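Local coordinates for protein hydrolase, isochorismatase family (Pseudomonas putida, PDB 4L07) that probably hydrolyses the amide bond of maleamate to give maleate and ammonia, as an amidase of the isochorismatase family, at residues Ile24-Phe29 against Val65-Ile70; Thr69-Pro74 against Val113-Gly118. All coordinates share one frame; numbering follows the deposited sequence.

Contact 1. Residues Ile24-Phe29 against Val65-Ile70; sequences IIVVDF and VIFTTI
Strands 24-27 and 65-70 run parallel, with axes 4.8 Å apart at closest approach and 19° between their directions. They are neighbours in the central parallel sheet of the isochorismatase fold. The chain between them includes helix 45-60, as in a beta-alpha-beta crossover. I66 carries the first two rungs: its N donates to I24 O (2.9 Å), and its O accepts from V26 N. T68 N then donates to V26 O. On one face of the sheet V26 and F67 lie side by side. V26 CG2 sits over the F67 ring, 4.2 Å from its centroid, while V26 CB reaches F67 CD2 at 3.6 Å. On the other face I25 CG2 meets T68 CG2. D28 follows the end of its strand and turns with a positive phi of 55°. Its CG lies beside its own backbone N, and OD1 accepts from T68 OG1 at 2.9 Å, from above the carboxylate plane. OD2 lies 3.4 Å from I70 CD1 and forms a salt bridge with K116. This pairing is consistent with the aspartate and lysine of the Asp-Lys-Cys triad of this family. An alanine in place of D28 removes both oxygens, and would probably let the T68 hydroxyl and the K116 ammonium shift from their present positions. D28 N also makes a weak bond to T68 O. A water bridges the two chain segments just past the end of strand 24-27: it donates to V26 O and to T68 O (2.8 Å) and accepts from F29 N (3.0 Å).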
ATOM      1  N   ILE A  24     -16.199  -1.791  13.455  1.00 20.75           N
ATOM      2  CA  ILE A  24     -15.475  -1.329  14.632  1.00 20.88           C
ATOM      3  C   ILE A  24     -14.019  -1.782  14.519  1.00 20.92           C
ATOM      4  O   ILE A  24     -13.744  -2.967  14.303  1.00 21.18           O
ATOM      5  CB  ILE A  24     -16.094  -1.899  15.942  1.00 21.09           C
ATOM      6  CG1 ILE A  24     -17.640  -1.871  15.913  1.00 20.81           C
ATOM      7  CG2 ILE A  24     -15.492  -1.242  17.189  1.00 21.21           C
ATOM      8  CD1 ILE A  24     -18.303  -0.513  15.734  1.00 21.00           C
ATOM      9  N   ILE A  25     -13.093  -0.838  14.665  1.00 20.31           N
ATOM     10  CA  ILE A  25     -11.667  -1.162  14.715  1.00 20.19           C
ATOM     11  C   ILE A  25     -11.156  -0.872  16.123  1.00 20.16           C
ATOM     12  O   ILE A  25     -11.231   0.263  16.591  1.00 20.18           O
ATOM     13  CB  ILE A  25     -10.845  -0.355  13.685  1.00 20.28           C
ATOM     14  CG1 ILE A  25     -11.473  -0.456  12.287  1.00 21.33           C
ATOM     15  CG2 ILE A  25      -9.385  -0.803  13.708  1.00 20.42           C
ATOM     16  CD1 ILE A  25     -10.986   0.600  11.313  1.00 21.82           C
ATOM     17  N   VAL A  26     -10.657  -1.904  16.790  1.00 19.23           N
ATOM     18  CA  VAL A  26     -10.110  -1.769  18.143  1.00 19.59           C
ATOM     19  C   VAL A  26      -8.589  -1.825  18.049  1.00 19.81           C
ATOM     20  O   VAL A  26      -7.997  -2.886  17.854  1.00 19.99           O
ATOM     21  CB  VAL A  26     -10.645  -2.871  19.078  1.00 19.68           C
ATOM     22  CG1 VAL A  26     -10.182  -2.639  20.516  1.00 19.38           C
ATOM     23  CG2 VAL A  26     -12.159  -2.909  19.014  1.00 20.25           C
ATOM     24  N   VAL A  27      -7.963  -0.659  18.170  1.00 20.20           N
ATOM     25  CA  VAL A  27      -6.528  -0.520  17.929  1.00 19.90           C
ATOM     26  C   VAL A  27      -5.674  -0.802  19.166  1.00 20.28           C
ATOM     27  O   VAL A  27      -5.665  -0.015  20.117  1.00 20.66           O
ATOM     28  CB  VAL A  27      -6.186   0.893  17.393  1.00 19.42           C
ATOM     29  CG1 VAL A  27      -4.703   1.006  17.080  1.00 18.75           C
ATOM     30  CG2 VAL A  27      -7.023   1.214  16.166  1.00 19.96           C
ATOM     31  N   ASP A  28      -4.965  -1.932  19.139  1.00 19.66           N
ATOM     32  CA  ASP A  28      -3.890  -2.229  20.096  1.00 19.81           C
ATOM     33  C   ASP A  28      -4.290  -2.158  21.573  1.00 20.07           C
ATOM     34  O   ASP A  28      -3.505  -1.684  22.403  1.00 20.32           O
ATOM     35  CB  ASP A  28      -2.673  -1.318  19.853  1.00 20.21           C
ATOM     36  CG  ASP A  28      -2.077  -1.484  18.464  1.00 20.97           C
ATOM     37  OD1 ASP A  28      -2.402  -2.480  17.777  1.00 22.11           O
ATOM     38  OD2 ASP A  28      -1.260  -0.621  18.064  1.00 21.11           O
ATOM     39  N   PHE A  29      -5.491  -2.630  21.902  1.00 20.32           N
ATOM     40  CA  PHE A  29      -5.831  -2.886  23.305  1.00 21.20           C
ATOM     41  C   PHE A  29      -5.246  -4.251  23.713  1.00 21.19           C
ATOM     42  O   PHE A  29      -5.966  -5.152  24.151  1.00 22.08           O
ATOM     43  CB  PHE A  29      -7.348  -2.827  23.562  1.00 21.12           C
ATOM     44  CG  PHE A  29      -7.887  -1.439  23.859  1.00 21.54           C
ATOM     45  CD1 PHE A  29      -7.081  -0.448  24.424  1.00 21.37           C
ATOM     46  CD2 PHE A  29      -9.226  -1.145  23.616  1.00 21.99           C
ATOM     47  CE1 PHE A  29      -7.599   0.816  24.704  1.00 21.62           C
ATOM     48  CE2 PHE A  29      -9.750   0.114  23.893  1.00 22.23           C
ATOM     49  CZ  PHE A  29      -8.932   1.097  24.438  1.00 22.19           C
ATOM     50  N   VAL A  65     -16.247  -6.530  13.473  1.00 22.55           N
ATOM     51  CA  VAL A  65     -15.478  -6.075  14.637  1.00 22.53           C
ATOM     52  C   VAL A  65     -14.077  -6.645  14.486  1.00 22.51           C
ATOM     53  O   VAL A  65     -13.902  -7.861  14.485  1.00 24.07           O
ATOM     54  CB  VAL A  65     -16.092  -6.567  15.969  1.00 23.03           C
ATOM     55  CG1 VAL A  65     -15.151  -6.284  17.142  1.00 23.09           C
ATOM     56  CG2 VAL A  65     -17.456  -5.933  16.206  1.00 23.45           C
ATOM     57  N   ILE A  66     -13.085  -5.768  14.338  1.00 21.45           N
ATOM     58  CA  ILE A  66     -11.704  -6.187  14.071  1.00 22.00           C
ATOM     59  C   ILE A  66     -10.734  -5.580  15.092  1.00 21.98           C
ATOM     60  O   ILE A  66     -10.720  -4.360  15.296  1.00 22.23           O
ATOM     61  CB  ILE A  66     -11.269  -5.809  12.634  1.00 22.24           C
ATOM     62  CG1 ILE A  66     -12.196  -6.462  11.603  1.00 22.72           C
ATOM     63  CG2 ILE A  66      -9.824  -6.232  12.373  1.00 22.01           C
ATOM     64  CD1 ILE A  66     -12.107  -5.856  10.217  1.00 23.78           C
ATOM     65  N   PHE A  67      -9.944  -6.439  15.735  1.00 21.28           N
ATOM     66  CA  PHE A  67      -8.917  -6.021  16.693  1.00 21.87           C
ATOM     67  C   PHE A  67      -7.545  -6.006  16.036  1.00 21.99           C
ATOM     68  O   PHE A  67      -7.252  -6.851  15.192  1.00 22.18           O
ATOM     69  CB  PHE A  67      -8.867  -6.994  17.876  1.00 21.87           C
ATOM     70  CG  PHE A  67     -10.099  -6.981  18.736  1.00 22.13           C
ATOM     71  CD1 PHE A  67     -11.256  -7.658  18.348  1.00 22.29           C
ATOM     72  CD2 PHE A  67     -10.095  -6.311  19.957  1.00 22.49           C
ATOM     73  CE1 PHE A  67     -12.392  -7.645  19.147  1.00 22.87           C
ATOM     74  CE2 PHE A  67     -11.228  -6.298  20.764  1.00 22.63           C
ATOM     75  CZ  PHE A  67     -12.376  -6.962  20.357  1.00 22.79           C
ATOM     76  N   THR A  68      -6.702  -5.055  16.435  1.00 21.72           N
ATOM     77  CA  THR A  68      -5.317  -5.012  15.968  1.00 21.84           C
ATOM     78  C   THR A  68      -4.336  -5.189  17.120  1.00 21.96           C
ATOM     79  O   THR A  68      -4.656  -4.891  18.274  1.00 21.72           O
ATOM     80  CB  THR A  68      -4.996  -3.704  15.205  1.00 22.35           C
ATOM     81  OG1 THR A  68      -4.776  -2.641  16.133  1.00 23.24           O
ATOM     82  CG2 THR A  68      -6.136  -3.322  14.273  1.00 22.59           C
ATOM     83  N   THR A  69      -3.148  -5.683  16.797  1.00 21.10           N
ATOM     84  CA  THR A  69      -2.065  -5.823  17.760  1.00 21.50           C
ATOM     85  C   THR A  69      -0.743  -5.622  17.025  1.00 21.34           C
ATOM     86  O   THR A  69      -0.623  -5.957  15.836  1.00 21.39           O
ATOM     87  CB  THR A  69      -2.108  -7.194  18.495  1.00 21.95           C
ATOM     88  OG1 THR A  69      -1.197  -7.194  19.602  1.00 23.23           O
ATOM     89  CG2 THR A  69      -1.756  -8.347  17.553  1.00 22.22           C
ATOM     90  N   ILE A  70       0.229  -5.048  17.724  1.00 20.60           N
ATOM     91  CA  ILE A  70       1.596  -4.965  17.234  1.00 20.48           C
ATOM     92  C   ILE A  70       2.361  -6.169  17.787  1.00 21.01           C
ATOM     93  O   ILE A  70       2.428  -6.366  19.006  1.00 20.31           O
ATOM     94  CB  ILE A  70       2.293  -3.660  17.694  1.00 20.29           C
ATOM     95  CG1 ILE A  70       1.627  -2.427  17.052  1.00 20.02           C
ATOM     96  CG2 ILE A  70       3.784  -3.717  17.379  1.00 20.97           C
ATOM     97  CD1 ILE A  70       2.056  -1.095  17.651  1.00 19.86           C
TER
HETATM   98  O   HOH W   1      -6.848  -4.472  20.001  1.00 19.43           O

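Contact 2. Residues Thr69-Pro74 against Val113-Gly118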
ATOM      1  N   THR A  69      -3.148  -5.683  16.797  1.00 21.10           N
ATOM      2  CA  THR A  69      -2.065  -5.823  17.760  1.00 21.50           C
ATOM      3  C   THR A  69      -0.743  -5.622  17.025  1.00 21.34           C
ATOM      4  O   THR A  69      -0.623  -5.957  15.836  1.00 21.39           O
ATOM      5  CB  THR A  69      -2.108  -7.194  18.495  1.00 21.95           C
ATOM      6  OG1 THR A  69      -1.197  -7.194  19.602  1.00 23.23           O
ATOM      7  CG2 THR A  69      -1.756  -8.347  17.553  1.00 22.22           C
ATOM      8  N   ILE A  70       0.229  -5.048  17.724  1.00 20.60           N
ATOM      9  CA  ILE A  70       1.596  -4.965  17.234  1.00 20.48           C
ATOM     10  C   ILE A  70       2.361  -6.169  17.787  1.00 21.01           C
ATOM     11  O   ILE A  70       2.428  -6.366  19.006  1.00 20.31           O
ATOM     12  CB  ILE A  70       2.293  -3.660  17.694  1.00 20.29           C
ATOM     13  CG1 ILE A  70       1.627  -2.427  17.052  1.00 20.02           C
ATOM     14  CG2 ILE A  70       3.784  -3.717  17.379  1.00 20.97           C
ATOM     15  CD1 ILE A  70       2.056  -1.095  17.651  1.00 19.86           C
ATOM     16  N   ALA A  71       2.932  -6.972  16.895  1.00 20.39           N
ATOM     17  CA  ALA A  71       3.745  -8.121  17.301  1.00 21.37           C
ATOM     18  C   ALA A  71       4.905  -8.329  16.335  1.00 21.78           C
ATOM     19  O   ALA A  71       4.725  -8.196  15.122  1.00 22.79           O
ATOM     20  CB  ALA A  71       2.890  -9.378  17.370  1.00 21.04           C
ATOM     21  N   TYR A  72       6.081  -8.642  16.880  1.00 22.01           N
ATOM     22  CA  TYR A  72       7.302  -8.864  16.088  1.00 22.28           C
ATOM     23  C   TYR A  72       7.938 -10.226  16.290  1.00 24.34           C
ATOM     24  O   TYR A  72       7.939 -10.771  17.392  1.00 24.33           O
ATOM     25  CB  TYR A  72       8.374  -7.828  16.423  1.00 21.36           C
ATOM     26  CG  TYR A  72       7.900  -6.417  16.271  1.00 20.59           C
ATOM     27  CD1 TYR A  72       7.724  -5.859  15.008  1.00 20.67           C
ATOM     28  CD2 TYR A  72       7.603  -5.645  17.390  1.00 20.26           C
ATOM     29  CE1 TYR A  72       7.267  -4.560  14.862  1.00 19.71           C
ATOM     30  CE2 TYR A  72       7.148  -4.346  17.257  1.00 20.22           C
ATOM     31  CZ  TYR A  72       6.989  -3.811  15.989  1.00 20.26           C
ATOM     32  OH  TYR A  72       6.535  -2.528  15.842  1.00 19.52           O
ATOM     33  N   HIS A  73       8.506 -10.755  15.210  1.00 24.40           N
ATOM     34  CA  HIS A  73       9.478 -11.830  15.319  1.00 25.76           C
ATOM     35  C   HIS A  73      10.801 -11.198  15.631  1.00 26.29           C
ATOM     36  O   HIS A  73      11.072 -10.083  15.175  1.00 26.44           O
ATOM     37  CB  HIS A  73       9.563 -12.610  14.012  1.00 26.56           C
ATOM     38  CG  HIS A  73       8.271 -13.270  13.617  1.00 28.54           C
ATOM     39  ND1 HIS A  73       7.752 -14.311  14.298  1.00 28.69           N
ATOM     40  CD2 HIS A  73       7.397 -13.010  12.564  1.00 28.49           C
ATOM     41  CE1 HIS A  73       6.600 -14.692  13.715  1.00 29.41           C
ATOM     42  NE2 HIS A  73       6.387 -13.896  12.652  1.00 29.65           N
ATOM     43  N   PRO A  74      11.651 -11.886  16.417  1.00 26.80           N
ATOM     44  CA  PRO A  74      12.955 -11.335  16.803  1.00 26.11           C
ATOM     45  C   PRO A  74      13.780 -10.792  15.627  1.00 25.01           C
ATOM     46  O   PRO A  74      14.399  -9.734  15.746  1.00 24.69           O
ATOM     47  CB  PRO A  74      13.659 -12.535  17.438  1.00 27.35           C
ATOM     48  CG  PRO A  74      12.540 -13.334  18.013  1.00 27.48           C
ATOM     49  CD  PRO A  74      11.397 -13.195  17.055  1.00 27.67           C
ATOM     50  N   VAL A 113      -8.276 -10.916  14.505  1.00 21.43           N
ATOM     51  CA  VAL A 113      -7.141 -10.111  14.945  1.00 21.32           C
ATOM     52  C   VAL A 113      -6.196  -9.882  13.762  1.00 21.74           C
ATOM     53  O   VAL A 113      -5.839 -10.818  13.051  1.00 20.98           O
ATOM     54  CB  VAL A 113      -6.404 -10.769  16.129  1.00 22.02           C
ATOM     55  CG1 VAL A 113      -5.190  -9.949  16.553  1.00 22.22           C
ATOM     56  CG2 VAL A 113      -7.359 -10.933  17.304  1.00 21.14           C
ATOM     57  N   VAL A 114      -5.824  -8.623  13.545  1.00 21.48           N
ATOM     58  CA  VAL A 114      -4.838  -8.267  12.526  1.00 22.19           C
ATOM     59  C   VAL A 114      -3.523  -7.867  13.206  1.00 22.03           C
ATOM     60  O   VAL A 114      -3.507  -7.012  14.099  1.00 22.10           O
ATOM     61  CB  VAL A 114      -5.363  -7.152  11.581  1.00 22.70           C
ATOM     62  CG1 VAL A 114      -6.062  -6.067  12.365  1.00 24.54           C
ATOM     63  CG2 VAL A 114      -4.246  -6.555  10.731  1.00 23.01           C
ATOM     64  N   VAL A 115      -2.432  -8.505  12.795  1.00 22.19           N
ATOM     65  CA  VAL A 115      -1.110  -8.197  13.339  1.00 22.94           C
ATOM     66  C   VAL A 115      -0.439  -7.185  12.421  1.00 23.33           C
ATOM     67  O   VAL A 115      -0.457  -7.340  11.197  1.00 24.36           O
ATOM     68  CB  VAL A 115      -0.224  -9.455  13.497  1.00 23.85           C
ATOM     69  CG1 VAL A 115       1.157  -9.086  14.029  1.00 24.11           C
ATOM     70  CG2 VAL A 115      -0.882 -10.459  14.431  1.00 24.29           C
ATOM     71  N   LYS A 116       0.116  -6.134  13.020  1.00 22.45           N
ATOM     72  CA  LYS A 116       0.799  -5.084  12.267  1.00 21.78           C
ATOM     73  C   LYS A 116       2.160  -4.761  12.890  1.00 21.35           C
ATOM     74  O   LYS A 116       2.439  -5.145  14.031  1.00 21.55           O
ATOM     75  CB  LYS A 116      -0.076  -3.829  12.196  1.00 22.26           C
ATOM     76  CG  LYS A 116      -0.265  -3.141  13.540  1.00 22.44           C
ATOM     77  CD  LYS A 116      -1.231  -1.981  13.443  1.00 23.08           C
ATOM     78  CE  LYS A 116      -1.666  -1.490  14.810  1.00 22.62           C
ATOM     79  NZ  LYS A 116      -0.670  -0.581  15.440  1.00 22.23           N
ATOM     80  N   LYS A 117       2.996  -4.031  12.145  1.00 19.82           N
ATOM     81  CA  LYS A 117       4.363  -3.749  12.577  1.00 19.27           C
ATOM     82  C   LYS A 117       4.631  -2.270  12.855  1.00 18.59           C
ATOM     83  O   LYS A 117       5.685  -1.930  13.397  1.00 18.47           O
ATOM     84  CB  LYS A 117       5.371  -4.258  11.530  1.00 19.35           C
ATOM     85  CG  LYS A 117       5.114  -5.671  11.040  1.00 19.63           C
ATOM     86  CD  LYS A 117       5.433  -6.739  12.068  1.00 20.57           C
ATOM     87  CE  LYS A 117       4.872  -8.080  11.602  1.00 20.76           C
ATOM     88  NZ  LYS A 117       5.215  -9.175  12.543  1.00 21.14           N
ATOM     89  N   GLY A 118       3.686  -1.405  12.486  1.00 18.55           N
ATOM     90  CA  GLY A 118       3.811   0.040  12.699  1.00 18.72           C
ATOM     91  C   GLY A 118       2.668   0.618  13.524  1.00 19.40           C
ATOM     92  O   GLY A 118       1.985  -0.106  14.261  1.00 19.56           O
TER
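T69 N donates to V114 O (3.0 Å), and T69 O accepts from K116 N (2.9 Å), nearly along the C=O axis. These bonds join strand 65-70 to 112-116, the outermost strand at this side of the parallel sheet within the chain. A71 N adds a weak bond to K116 O. On one face, T69 CG2 touches CG2 of V115 and CG1 of V113. Just past the strand, A71 CB meets V115 CG1. On the other face, the K116 chain bends at chi4 (81°), which sets NZ 3.4 Å from I70 CG1. Beyond the strands, the K117 side chain runs back along the Y72 ring, K117 CD beside Y72 CD1 (3.8 Å). Y72 OH donates to K117 O at 2.7 Å, from above the carbonyl plane, and that oxygen lies at the edge of the Y72 ring. K117 bends at chi2, and its NZ donates to A71 O (2.8 Å). Farther out, E76 pairs with the K117 ammonium and Y94 OH bonds to it, while V99 O takes T69 OG1. T126 of the second subunit packs on K117. K116 NZ is held by G118 O (2.9 Å), by A119 O and by the D28 carboxylate. Three oxygens, one of them a carboxylate, would probably favour the charged ammonium. That charge would in turn probably stabilise a negative D28, consistent with an Asp-Lys pair of the family's triad.

Contact 1 and contact 2 lie on successive strand pairs of one parallel sheet, their centres about 11 Å apart. Strand 65-70 is common to both and sits between 22-27 and 112-116. T69 and I70 belong to both contacts. Along the chain the order is 24-29, then 65-74, then 113-118, so the sheet grows outward in sequence order here. Contact 1 is nearer the centre of the chain; contact 2 reaches toward a second subunit. They join directly where D28 OD2 meets K116 NZ at 2.7 Å. The strand ends thus bring a probable catalytic pair together. A sulfate, probably from the crystallisation solution, lies near I70 and may mark a pocket.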